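Chromatin structure-remodeling complex subunit RSC2 (Saccharomyces cerevisiae, PDB 4BB7) serves as a subunit of the ATP-dependent RSC chromatin-remodelling complex of yeast, represented here by its BAH domain, a histone H3-binding module. Local coordinates at residues T73-R76 with L80-K83; V106-R111 with R143-C148; F130-N133 with I138-K141; E191-S196 with P201-V206; M212-L217 with S223-R228. All coordinates share one frame; numbering follows the deposited sequence.

Contact 1 of 5, residues T73-R76 with L80-K83; sequences TVHR and LFYK
H75 and F81 carry this contact, and T73 sets one of them in place. Along 73-76, T73 comes first: its OG1 receives a hydrogen bond from H75 ND1 at 3.1 Å, with the hydroxyl tilted somewhat out of the imidazole plane, and the same oxygen is also bonded to P70 O. V74 follows, its side chain packed on V189 and its backbone N bonded to the hydroxyl of Y132.

H75 is the residue that reaches across. Its CG lies between the backbone N and the carbonyl carbon (chi1 56°), which swings the ring back beside T73 and presents one face to F81. The phenyl ring arrives edge first, giving a T-shaped pair with centroids 4.9 Å apart and planes at 78°. F81 CZ stands 3.6 Å above the middle of the imidazole, and F81 CE2 lies 3.6 Å from H75 NE2. In this BAH domain the pair joins a two-strand parallel pairing, 75-76 with 206-207, to the mixed sheet in which 80-82 lies antiparallel to 166-172. H75 NE2 has its polar partner in S173 OG, so both imidazole nitrogens are hydrogen-bonded and the ring's rotation is fixed from two sides. R76 closes the segment with its guanidinium on Y220 in a cation-pi contact.

Contact 2 of 5, residues V106-R111 with R143-C148; sequences VIHFTR and RTWKAC. With SO4 (sulfate ion), chain E.
A strand-to-helix junction meets a 3-10 turn here: H108, the N-cap residue between strand 100-108 and helix 109-114, lies against W145, the first residue of the 3-10 segment 145-148. The two rings are nearly parallel, 9° apart, but slid past each other with 4.6 Å between the centroids of the imidazole and the five-membered ring of the indole. The offset makes the contact reciprocal, since each ring is met by the other residue's CB. H108 CB sits 3.6 Å from the centroid of the indole's five-membered ring, almost on its normal, and W145 CB lies 3.8 Å from the imidazole centroid, so two CH-pi contacts take the place of ring overlap. In both residues CG is anti to the backbone N (chi1 -174° for H108, -179° for W145), and the side chains run past each other in opposite directions. V106 CG1 adds a looser apolar contact at 4.3 Å from W145 CH2.

H108 NE2 is bonded to I142 O, which helps to hold the ring in its rotation. Just before the tryptophan, a sulfate ion, probably from the crystallisation liquor, is gripped by three bonds: R143 N to O2 at 2.6 Å, T144 N to the same oxygen at 3.0 Å, and T144 OG1 to O3 at 2.7 Å.

W145 also rests on W32 of strand 32-35 and C128 of strand 125-128, so it anchors the start of the 3-10 turn on the strands on either side of 100-108 in the main sheet, while F109 stacks on Y82 at the start of the helix.

Contact 3 of 5, residues F130-N133 with I138-K141; sequences FRYN and IFNK
F139 sets its CG anti to its own carbonyl carbon (chi1 -68°), while Y132 extends with CG opposite the backbone N (chi1 178°), and these two rotations bring the rings together on one face of the hairpin formed by strands 130-133 and 138-141. Y132 CD1 stands 3.9 Å above the F139 ring, displaced toward its rim, and the planes lie at 53°, an oblique meeting. F130, on the same face, brings its CB to the edge of F139, 4.1 Å from CD2. Without the F139 ring, as with an alanine here, Y132 and F130 would probably lose the group they both pack against in the opposite strand, and a gap would open on this face.

R131 and N140 share the other face with N133 and I138. The arginine chain is extended from CG to NE, and one face of its guanidinium is covered by N140 CB, 3.6 Å from the plane and over its centre; a sulfate ion lies about 4 Å from this arginine side chain.

Between the faces the strands are laced by antiparallel backbone bonds. R131 and N140 form a hydrogen-bonded pair, R131 N to N140 O and N140 N to R131 O both at 3.0 Å and both fairly straight. Toward the turn N133 N reaches I138 O at 2.8 Å, but the return bond from I138 N is weak.

The aromatic face is backed by M87 of strand 87-96, whose neighbour K88 is backbone-bonded to Y132. R79 makes cation-pi contacts with F130 and F139, and K141 reaches out to a salt bridge with E129, the residue just before strand 130-133.

Contact 4 of 5, residues E191-S196 with P201-V206; sequences EPTMGS and PLVGAV
T193 and V203 meet across the two chain segments, their side chains crossing at an angle and touching through one methyl each. Both methyls, T193 CG2 and V203 CG1, lie between their own backbone N and carbonyl carbon (chi1 62° for the valine), and the 3.2 Å between them is so short that its exact value is doubtful. M194 and P201, by contrast, run side by side and point the same way. The methionine starts out away from the other segment, but bends at chi2 and chi3 fold it back until its CE lies 4.1 Å from P201 CG. P201 is also met by P192, CB to CB at 4.2 Å, so its ring packs against two residues of the opposing segment.

Two backbone bonds hold the segments together. T193 N donates to V203 O at 3.1 Å in a straight bond, with the donor nearly along the C=O axis, while the bond from L202 N to T193 O, also 3.1 Å, is bent and weak. At G195 a CB would come tightly against L202 CB.

Around the contact, P192 packs on V74, and S196 is tied to N39 and Q38. T193 and V203 form a single antiparallel bridge of the hydrogen-bonded kind. With T193 O turned, if only by the weak bond, to L202 instead of V203, the pairing resembles a beta bulge without a regular ladder, within an irregular loop that doubles back on itself before strand 206-207.

Contact 5 of 5, residues M212-L217 with S223-R228; sequences MQRDDL and SDDCPR
The side-chain hydrogen bond is between S223 and D215. S223 OG donates to D215 OD2 at 2.9 Å, meeting the carboxylate on its anti side and well out of its plane; a water accepts from M212 N at 2.6 Å and donates to the same hydroxyl. In the backbone, D225 N reaches Q213 O at 3.3 Å. A CA-H...O contact, S223 CA to M212 O at 3.4 Å, lies beside these.

The two segments are the legs of a long irregular loop between strands 206-207 and 230-231, running side by side without a regular ladder. D215 OD2 is also bonded to Y220 N in the turn that joins them. Replacing D215 by alanine is likely to leave the S223 hydroxyl and the Y220 amide without this shared acceptor, and the linking residues less firmly held.

Packing comes from the remaining residues. The P227 ring is turned toward the first leg, its CD 3.5 Å from D215 O. Q213 CG lies 3.4 Å from D224 OD2.

Among the charged groups, R214 and D225 lie alongside, guanidinium and carboxylate planes 9° apart, but R214 NE is 5.8 Å from D225 OD2, so any attraction between them is at most long-range.

Overall arrangement
Contacts 1 and 2 are buried and rest on aromatic rings, edge-to-face in the first and slid parallel in the second. Contact 3 is partly buried, with rings on one face and R131 with N140 on the other, beside I138, and only here does a regular backbone ladder form. Contacts 4 and 5, about 29 Å apart between centres, are surface loops held by a few backbone or carboxylate bonds. Contact 1 links the rest, touching all four: it is tied to contact 3 by a probable hydrogen bond, H75 N pairs with A205 O of contact 4, R76 touches M212 of contact 5, and contact 2 meets it through ring packing. L217 of contact 5 packs on F130 and K141 of contact 3.

Contact 1 of 5, residues T73-R76 with L80-K83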
# COMPACT_ATOMS: atom_id res chain seq x y z
N THR A 73 17.96 6.84 13.87
CA THR A 73 18.67 7.35 12.70
C THR A 73 20.16 7.03 12.71
O THR A 73 20.73 6.61 13.73
CB THR A 73 18.51 8.88 12.55
OG1 THR A 73 18.95 9.52 13.75
CG2 THR A 73 17.07 9.25 12.27
N VAL A 74 20.80 7.21 11.56
CA VAL A 74 22.24 7.12 11.46
C VAL A 74 22.81 8.54 11.46
O VAL A 74 22.44 9.37 10.63
CB VAL A 74 22.66 6.40 10.17
CG1 VAL A 74 24.17 6.40 10.02
CG2 VAL A 74 22.12 4.97 10.16
N HIS A 75 23.71 8.81 12.40
CA HIS A 75 24.28 10.15 12.54
C HIS A 75 25.63 10.15 13.25
O HIS A 75 25.98 9.21 13.97
CB HIS A 75 23.31 11.04 13.32
CG HIS A 75 22.93 10.49 14.66
ND1 HIS A 75 21.85 9.66 14.85
CD2 HIS A 75 23.51 10.64 15.88
CE1 HIS A 75 21.77 9.32 16.12
NE2 HIS A 75 22.76 9.90 16.77
N ARG A 76 26.39 11.22 13.03
CA ARG A 76 27.66 11.43 13.71
C ARG A 76 27.49 11.29 15.21
O ARG A 76 26.53 11.79 15.79
CB ARG A 76 28.23 12.81 13.37
CG ARG A 76 28.60 12.98 11.90
CD ARG A 76 28.83 14.44 11.52
NE ARG A 76 29.72 15.13 12.45
CZ ARG A 76 30.41 16.23 12.14
NH1 ARG A 76 30.32 16.76 10.93
NH2 ARG A 76 31.20 16.79 13.05
N LEU A 80 23.89 16.50 18.32
CA LEU A 80 23.05 16.89 19.44
C LEU A 80 21.58 16.93 19.02
O LEU A 80 21.27 17.08 17.84
CB LEU A 80 23.47 18.27 19.97
CG LEU A 80 24.87 18.33 20.56
CD1 LEU A 80 25.26 19.77 20.88
CD2 LEU A 80 24.96 17.45 21.80
N PHE A 81 20.69 16.80 19.99
CA PHE A 81 19.25 16.75 19.72
C PHE A 81 18.48 17.50 20.78
O PHE A 81 18.91 17.59 21.93
CB PHE A 81 18.76 15.30 19.69
CG PHE A 81 19.43 14.45 18.65
CD1 PHE A 81 18.97 14.43 17.35
CD2 PHE A 81 20.51 13.65 18.98
CE1 PHE A 81 19.58 13.65 16.39
CE2 PHE A 81 21.13 12.86 18.03
CZ PHE A 81 20.66 12.85 16.73
N TYR A 82 17.33 18.05 20.41
CA TYR A 82 16.44 18.67 21.38
C TYR A 82 15.74 17.58 22.17
O TYR A 82 15.66 16.43 21.74
CB TYR A 82 15.41 19.56 20.69
CG TYR A 82 16.03 20.64 19.83
CD1 TYR A 82 16.55 21.80 20.39
CD2 TYR A 82 16.10 20.50 18.45
CE1 TYR A 82 17.12 22.78 19.61
CE2 TYR A 82 16.67 21.48 17.65
CZ TYR A 82 17.18 22.62 18.24
OH TYR A 82 17.75 23.59 17.45
N LYS A 83 15.24 17.94 23.35
CA LYS A 83 14.38 17.03 24.09
C LYS A 83 13.10 16.84 23.30
O LYS A 83 12.42 17.81 22.97
CB LYS A 83 14.08 17.58 25.49
CG LYS A 83 13.14 16.70 26.30
CD LYS A 83 13.25 16.98 27.79
CE LYS A 83 14.64 16.64 28.31
NZ LYS A 83 14.75 16.81 29.79

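Contact 2 of 5, residues V106-R111 with R143-C148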
# COMPACT_ATOMS: atom_id res chain seq x y z
N VAL A 106 3.51 17.61 16.65
CA VAL A 106 4.86 17.95 16.20
C VAL A 106 4.90 19.41 15.77
O VAL A 106 4.13 19.83 14.90
CB VAL A 106 5.32 17.06 15.03
CG1 VAL A 106 6.68 17.51 14.51
CG2 VAL A 106 5.37 15.60 15.47
N ILE A 107 5.79 20.19 16.38
CA ILE A 107 5.93 21.61 16.05
C ILE A 107 7.22 21.89 15.28
O ILE A 107 8.22 21.19 15.45
CB ILE A 107 5.86 22.50 17.32
CG1 ILE A 107 5.67 23.97 16.94
CG2 ILE A 107 7.11 22.33 18.17
CD1 ILE A 107 5.52 24.89 18.13
N HIS A 108 7.18 22.90 14.43
CA HIS A 108 8.34 23.29 13.63
C HIS A 108 9.32 24.13 14.45
O HIS A 108 8.94 25.15 15.02
CB HIS A 108 7.90 24.05 12.38
CG HIS A 108 9.01 24.35 11.43
ND1 HIS A 108 9.13 25.57 10.79
CD2 HIS A 108 10.06 23.60 11.02
CE1 HIS A 108 10.20 25.55 10.01
NE2 HIS A 108 10.78 24.37 10.14
N PHE A 109 10.58 23.71 14.49
CA PHE A 109 11.58 24.38 15.33
C PHE A 109 11.55 25.90 15.23
O PHE A 109 11.56 26.59 16.25
CB PHE A 109 12.99 23.88 15.03
CG PHE A 109 14.06 24.62 15.78
CD1 PHE A 109 14.16 24.51 17.16
CD2 PHE A 109 14.96 25.43 15.11
CE1 PHE A 109 15.14 25.20 17.86
CE2 PHE A 109 15.95 26.12 15.80
CZ PHE A 109 16.04 26.00 17.18
N THR A 110 11.53 26.42 14.01
CA THR A 110 11.57 27.86 13.82
C THR A 110 10.40 28.55 14.52
O THR A 110 10.53 29.65 15.04
CB THR A 110 11.60 28.23 12.33
OG1 THR A 110 12.55 27.41 11.64
CG2 THR A 110 11.98 29.69 12.15
N ARG A 111 9.25 27.87 14.54
CA ARG A 111 8.06 28.38 15.23
C ARG A 111 8.17 28.26 16.76
O ARG A 111 8.01 29.24 17.48
CB ARG A 111 6.81 27.66 14.72
CG ARG A 111 5.54 27.95 15.50
CD ARG A 111 4.37 27.17 14.90
NE ARG A 111 3.14 27.33 15.68
CZ ARG A 111 2.21 26.39 15.81
NH1 ARG A 111 2.36 25.22 15.20
NH2 ARG A 111 1.13 26.62 16.54
N ARG A 143 13.01 24.62 5.76
CA ARG A 143 12.67 26.04 5.67
C ARG A 143 11.22 26.23 5.22
O ARG A 143 10.59 27.23 5.56
CB ARG A 143 13.60 26.74 4.68
CG ARG A 143 15.09 26.48 4.90
CD ARG A 143 15.57 27.02 6.23
NE ARG A 143 17.03 27.04 6.32
CZ ARG A 143 17.78 28.11 6.10
NH1 ARG A 143 17.22 29.27 5.78
NH2 ARG A 143 19.10 28.03 6.20
N THR A 144 10.70 25.27 4.46
CA THR A 144 9.34 25.35 3.94
C THR A 144 8.47 24.29 4.59
O THR A 144 8.17 23.26 3.99
CB THR A 144 9.32 25.16 2.40
OG1 THR A 144 10.31 26.01 1.80
CG2 THR A 144 7.95 25.51 1.84
N TRP A 145 8.06 24.56 5.83
CA TRP A 145 7.35 23.59 6.65
C TRP A 145 6.00 23.16 6.05
O TRP A 145 5.57 22.02 6.21
CB TRP A 145 7.15 24.15 8.06
CG TRP A 145 6.44 23.22 9.01
CD1 TRP A 145 5.22 23.42 9.59
CD2 TRP A 145 6.92 21.96 9.49
NE1 TRP A 145 4.90 22.36 10.41
CE2 TRP A 145 5.93 21.45 10.37
CE3 TRP A 145 8.08 21.22 9.28
CZ2 TRP A 145 6.07 20.23 11.02
CZ3 TRP A 145 8.22 20.01 9.93
CH2 TRP A 145 7.22 19.52 10.79
N LYS A 146 5.35 24.09 5.36
CA LYS A 146 4.04 23.80 4.77
C LYS A 146 4.15 22.73 3.71
O LYS A 146 3.22 21.97 3.48
CB LYS A 146 3.42 25.08 4.19
CG LYS A 146 4.18 25.67 3.02
N ALA A 147 5.32 22.65 3.07
CA ALA A 147 5.55 21.68 2.01
C ALA A 147 5.68 20.25 2.54
O ALA A 147 5.72 19.30 1.77
CB ALA A 147 6.79 22.07 1.21
N CYS A 148 5.74 20.11 3.86
CA CYS A 148 5.85 18.80 4.48
C CYS A 148 4.49 18.27 4.91
O CYS A 148 4.37 17.12 5.34
CB CYS A 148 6.79 18.85 5.69
SG CYS A 148 8.51 19.24 5.28
S SO4 E . 13.38 23.69 2.22
O1 SO4 E . 14.82 23.92 2.38
O2 SO4 E . 12.78 23.40 3.52
O3 SO4 E . 12.76 24.88 1.65
O4 SO4 E . 13.18 22.55 1.33

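Contact 3 of 5, residues F130-N133 with I138-K141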
# COMPACT_ATOMS: atom_id res chain seq x y z
N PHE A 130 14.84 19.22 11.46
CA PHE A 130 15.48 18.57 10.32
C PHE A 130 14.64 17.47 9.68
O PHE A 130 13.89 16.78 10.37
CB PHE A 130 16.82 17.97 10.75
CG PHE A 130 17.77 18.96 11.34
CD1 PHE A 130 18.64 19.69 10.54
CD2 PHE A 130 17.81 19.17 12.71
CE1 PHE A 130 19.51 20.60 11.08
CE2 PHE A 130 18.68 20.08 13.27
CZ PHE A 130 19.53 20.80 12.45
N ARG A 131 14.76 17.33 8.37
CA ARG A 131 14.27 16.14 7.69
C ARG A 131 15.44 15.18 7.48
O ARG A 131 16.60 15.60 7.45
CB ARG A 131 13.61 16.50 6.35
CG ARG A 131 14.44 17.39 5.44
CD ARG A 131 13.71 17.63 4.12
NE ARG A 131 14.41 18.57 3.25
CZ ARG A 131 15.30 18.20 2.32
NH1 ARG A 131 15.59 16.92 2.15
NH2 ARG A 131 15.89 19.12 1.57
N TYR A 132 15.13 13.90 7.37
CA TYR A 132 16.15 12.86 7.35
C TYR A 132 16.22 12.11 6.02
O TYR A 132 15.25 11.50 5.58
CB TYR A 132 15.89 11.88 8.50
CG TYR A 132 16.84 10.70 8.58
CD1 TYR A 132 18.19 10.89 8.86
CD2 TYR A 132 16.38 9.40 8.42
CE1 TYR A 132 19.06 9.82 8.95
CE2 TYR A 132 17.24 8.32 8.51
CZ TYR A 132 18.58 8.53 8.78
OH TYR A 132 19.44 7.46 8.87
N ASN A 133 17.38 12.18 5.38
CA ASN A 133 17.65 11.43 4.15
C ASN A 133 18.07 10.00 4.49
O ASN A 133 19.17 9.77 4.99
CB ASN A 133 18.74 12.13 3.35
CG ASN A 133 19.10 11.40 2.06
OD1 ASN A 133 18.83 10.21 1.90
ND2 ASN A 133 19.72 12.12 1.13
N ILE A 138 21.62 12.00 5.44
CA ILE A 138 21.84 13.43 5.55
C ILE A 138 20.69 14.09 6.29
O ILE A 138 19.53 13.77 6.06
CB ILE A 138 21.93 14.08 4.15
CG1 ILE A 138 23.18 13.60 3.42
CG2 ILE A 138 21.93 15.60 4.27
CD1 ILE A 138 24.47 13.95 4.13
N PHE A 139 21.01 15.02 7.19
CA PHE A 139 20.00 15.85 7.82
C PHE A 139 19.95 17.19 7.10
O PHE A 139 20.97 17.84 6.93
CB PHE A 139 20.33 16.08 9.30
CG PHE A 139 20.24 14.84 10.17
CD1 PHE A 139 21.25 13.89 10.16
CD2 PHE A 139 19.16 14.65 11.01
CE1 PHE A 139 21.17 12.77 10.96
CE2 PHE A 139 19.07 13.52 11.81
CZ PHE A 139 20.09 12.58 11.79
N ASN A 140 18.76 17.59 6.67
CA ASN A 140 18.57 18.89 6.02
C ASN A 140 17.56 19.76 6.75
O ASN A 140 16.43 19.34 6.98
CB ASN A 140 18.13 18.70 4.56
CG ASN A 140 19.23 18.13 3.68
OD1 ASN A 140 19.07 17.07 3.09
ND2 ASN A 140 20.35 18.84 3.60
N LYS A 141 17.98 20.96 7.12
CA LYS A 141 17.08 21.88 7.82
C LYS A 141 15.87 22.22 6.96
O LYS A 141 16.00 22.47 5.77
CB LYS A 141 17.81 23.17 8.21
CG LYS A 141 16.93 24.16 8.95
CD LYS A 141 17.67 25.46 9.22
CE LYS A 141 16.81 26.44 10.01
NZ LYS A 141 16.50 25.95 11.38

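Contact 4 of 5, residues E191-S196 with P201-V206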
# COMPACT_ATOMS: atom_id res chain seq x y z
N GLU A 191 25.04 1.44 8.31
CA GLU A 191 23.62 1.24 8.05
C GLU A 191 22.86 0.96 9.34
O GLU A 191 23.41 0.37 10.27
CB GLU A 191 23.42 0.09 7.05
CG GLU A 191 24.08 0.31 5.70
CD GLU A 191 23.30 1.26 4.81
OE1 GLU A 191 22.06 1.12 4.74
OE2 GLU A 191 23.92 2.15 4.19
N PRO A 192 21.59 1.37 9.40
CA PRO A 192 20.78 1.06 10.57
C PRO A 192 20.41 -0.42 10.57
O PRO A 192 20.55 -1.09 9.55
CB PRO A 192 19.52 1.89 10.35
CG PRO A 192 19.40 1.95 8.86
CD PRO A 192 20.82 2.08 8.36
N THR A 193 19.93 -0.93 11.70
CA THR A 193 19.44 -2.30 11.70
C THR A 193 17.92 -2.30 11.72
O THR A 193 17.29 -1.54 12.44
CB THR A 193 20.01 -3.14 12.85
OG1 THR A 193 19.47 -4.47 12.78
CG2 THR A 193 19.66 -2.53 14.18
N MET A 194 17.35 -3.16 10.89
CA MET A 194 15.90 -3.22 10.74
C MET A 194 15.35 -4.34 11.59
O MET A 194 15.89 -5.44 11.61
CB MET A 194 15.52 -3.43 9.28
CG MET A 194 16.26 -2.53 8.30
SD MET A 194 16.14 -0.78 8.71
CE MET A 194 14.39 -0.49 8.50
N GLY A 195 14.26 -4.06 12.30
CA GLY A 195 13.53 -5.09 13.00
C GLY A 195 12.38 -5.48 12.10
O GLY A 195 12.59 -6.04 11.02
N SER A 196 11.17 -5.16 12.53
CA SER A 196 10.01 -5.32 11.67
C SER A 196 10.14 -4.33 10.51
O SER A 196 10.56 -3.19 10.70
CB SER A 196 8.73 -5.05 12.44
OG SER A 196 7.64 -4.90 11.54
N PRO A 201 13.38 1.63 12.00
CA PRO A 201 14.51 0.77 12.40
C PRO A 201 14.48 0.45 13.89
O PRO A 201 14.04 1.28 14.68
CB PRO A 201 15.73 1.64 12.07
CG PRO A 201 15.26 2.59 11.03
CD PRO A 201 13.83 2.89 11.39
N LEU A 202 14.96 -0.73 14.26
CA LEU A 202 15.06 -1.11 15.66
C LEU A 202 16.06 -0.20 16.38
O LEU A 202 15.90 0.11 17.56
CB LEU A 202 15.47 -2.57 15.81
CG LEU A 202 15.53 -3.13 17.24
CD1 LEU A 202 14.17 -3.00 17.93
CD2 LEU A 202 16.01 -4.57 17.24
N VAL A 203 17.11 0.20 15.66
CA VAL A 203 18.10 1.13 16.20
C VAL A 203 19.03 1.61 15.09
O VAL A 203 19.38 0.85 14.19
CB VAL A 203 18.92 0.49 17.34
CG1 VAL A 203 19.70 -0.70 16.83
CG2 VAL A 203 19.85 1.52 17.97
N GLY A 204 19.43 2.87 15.17
CA GLY A 204 20.33 3.45 14.19
C GLY A 204 21.78 3.23 14.58
O GLY A 204 22.07 2.47 15.50
N ALA A 205 22.69 3.90 13.89
CA ALA A 205 24.11 3.76 14.16
C ALA A 205 24.79 5.11 14.29
O ALA A 205 24.25 6.14 13.86
CB ALA A 205 24.78 2.93 13.07
N VAL A 206 25.99 5.11 14.87
CA VAL A 206 26.78 6.32 15.00
C VAL A 206 28.19 6.11 14.46
O VAL A 206 28.73 5.01 14.53
CB VAL A 206 26.85 6.80 16.46
CG1 VAL A 206 25.48 7.21 16.95
CG2 VAL A 206 27.44 5.72 17.34

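Contact 5 of 5, residues M212-L217 with S223-R228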
# COMPACT_ATOMS: atom_id res chain seq x y z
N MET A 212 34.04 20.60 12.88
CA MET A 212 34.07 21.81 12.08
C MET A 212 34.11 23.05 12.96
O MET A 212 33.82 22.98 14.16
CB MET A 212 32.85 21.86 11.17
CG MET A 212 31.56 21.49 11.88
SD MET A 212 30.23 21.13 10.72
CE MET A 212 31.03 19.92 9.67
N GLN A 213 34.47 24.19 12.37
CA GLN A 213 34.58 25.43 13.14
C GLN A 213 33.28 26.23 13.12
O GLN A 213 32.87 26.77 14.15
CB GLN A 213 35.75 26.28 12.64
CG GLN A 213 36.10 27.43 13.57
CD GLN A 213 37.29 28.26 13.09
OE1 GLN A 213 37.66 28.21 11.92
NE2 GLN A 213 37.89 29.02 14.00
N ARG A 214 32.64 26.31 11.97
CA ARG A 214 31.39 27.05 11.84
C ARG A 214 30.18 26.11 11.88
O ARG A 214 30.08 25.18 11.08
CB ARG A 214 31.37 27.90 10.57
CG ARG A 214 32.45 28.99 10.50
CD ARG A 214 32.30 29.83 9.23
NE ARG A 214 33.43 30.73 8.99
CZ ARG A 214 33.53 31.52 7.91
NH1 ARG A 214 32.58 31.52 6.99
NH2 ARG A 214 34.58 32.31 7.76
N ASP A 215 29.27 26.35 12.82
CA ASP A 215 28.11 25.48 13.01
C ASP A 215 26.88 26.30 13.41
O ASP A 215 26.66 26.58 14.58
CB ASP A 215 28.41 24.42 14.06
CG ASP A 215 27.30 23.40 14.18
OD1 ASP A 215 26.36 23.43 13.35
OD2 ASP A 215 27.36 22.57 15.11
N ASP A 216 26.09 26.67 12.41
CA ASP A 216 25.02 27.65 12.59
C ASP A 216 23.79 27.09 13.30
O ASP A 216 23.09 27.83 14.01
CB ASP A 216 24.62 28.23 11.24
CG ASP A 216 25.81 28.68 10.43
OD1 ASP A 216 26.72 29.31 11.02
OD2 ASP A 216 25.85 28.40 9.22
N LEU A 217 23.51 25.81 13.12
CA LEU A 217 22.30 25.21 13.66
C LEU A 217 22.54 24.57 15.02
O LEU A 217 21.61 24.09 15.67
CB LEU A 217 21.73 24.18 12.69
CG LEU A 217 21.58 24.66 11.25
CD1 LEU A 217 20.89 23.60 10.41
CD2 LEU A 217 20.80 25.96 11.20
N SER A 223 31.85 21.33 17.71
CA SER A 223 32.00 22.55 16.94
C SER A 223 32.52 23.67 17.83
O SER A 223 32.16 23.75 19.00
CB SER A 223 30.67 22.97 16.32
OG SER A 223 30.15 21.94 15.49
N ASP A 224 33.36 24.54 17.28
CA ASP A 224 33.78 25.73 18.01
C ASP A 224 32.57 26.61 18.29
O ASP A 224 32.32 27.02 19.42
CB ASP A 224 34.82 26.51 17.22
CG ASP A 224 36.21 25.93 17.37
OD1 ASP A 224 36.64 25.70 18.52
OD2 ASP A 224 36.87 25.71 16.34
N ASP A 225 31.80 26.88 17.24
CA ASP A 225 30.66 27.79 17.33
C ASP A 225 29.39 27.12 17.80
O ASP A 225 29.22 25.90 17.70
CB ASP A 225 30.39 28.46 15.98
CG ASP A 225 31.50 29.40 15.56
OD1 ASP A 225 32.40 29.66 16.37
OD2 ASP A 225 31.46 29.88 14.41
N CYS A 226 28.48 27.94 18.32
CA CYS A 226 27.13 27.51 18.63
C CYS A 226 26.25 28.74 18.72
O CYS A 226 26.57 29.69 19.44
CB CYS A 226 27.09 26.75 19.95
SG CYS A 226 25.42 26.26 20.42
N PRO A 227 25.13 28.75 17.98
CA PRO A 227 24.23 29.90 18.00
C PRO A 227 23.79 30.23 19.43
O PRO A 227 23.82 29.35 20.29
CB PRO A 227 23.04 29.45 17.15
CG PRO A 227 23.14 27.95 17.09
CD PRO A 227 24.61 27.65 17.15
N ARG A 228 23.39 31.48 19.65
CA ARG A 228 23.03 31.95 20.98
C ARG A 228 21.80 31.27 21.59
O ARG A 228 21.67 31.20 22.81
CB ARG A 228 22.81 33.47 20.96
O HOH W 1 32.13 19.60 14.41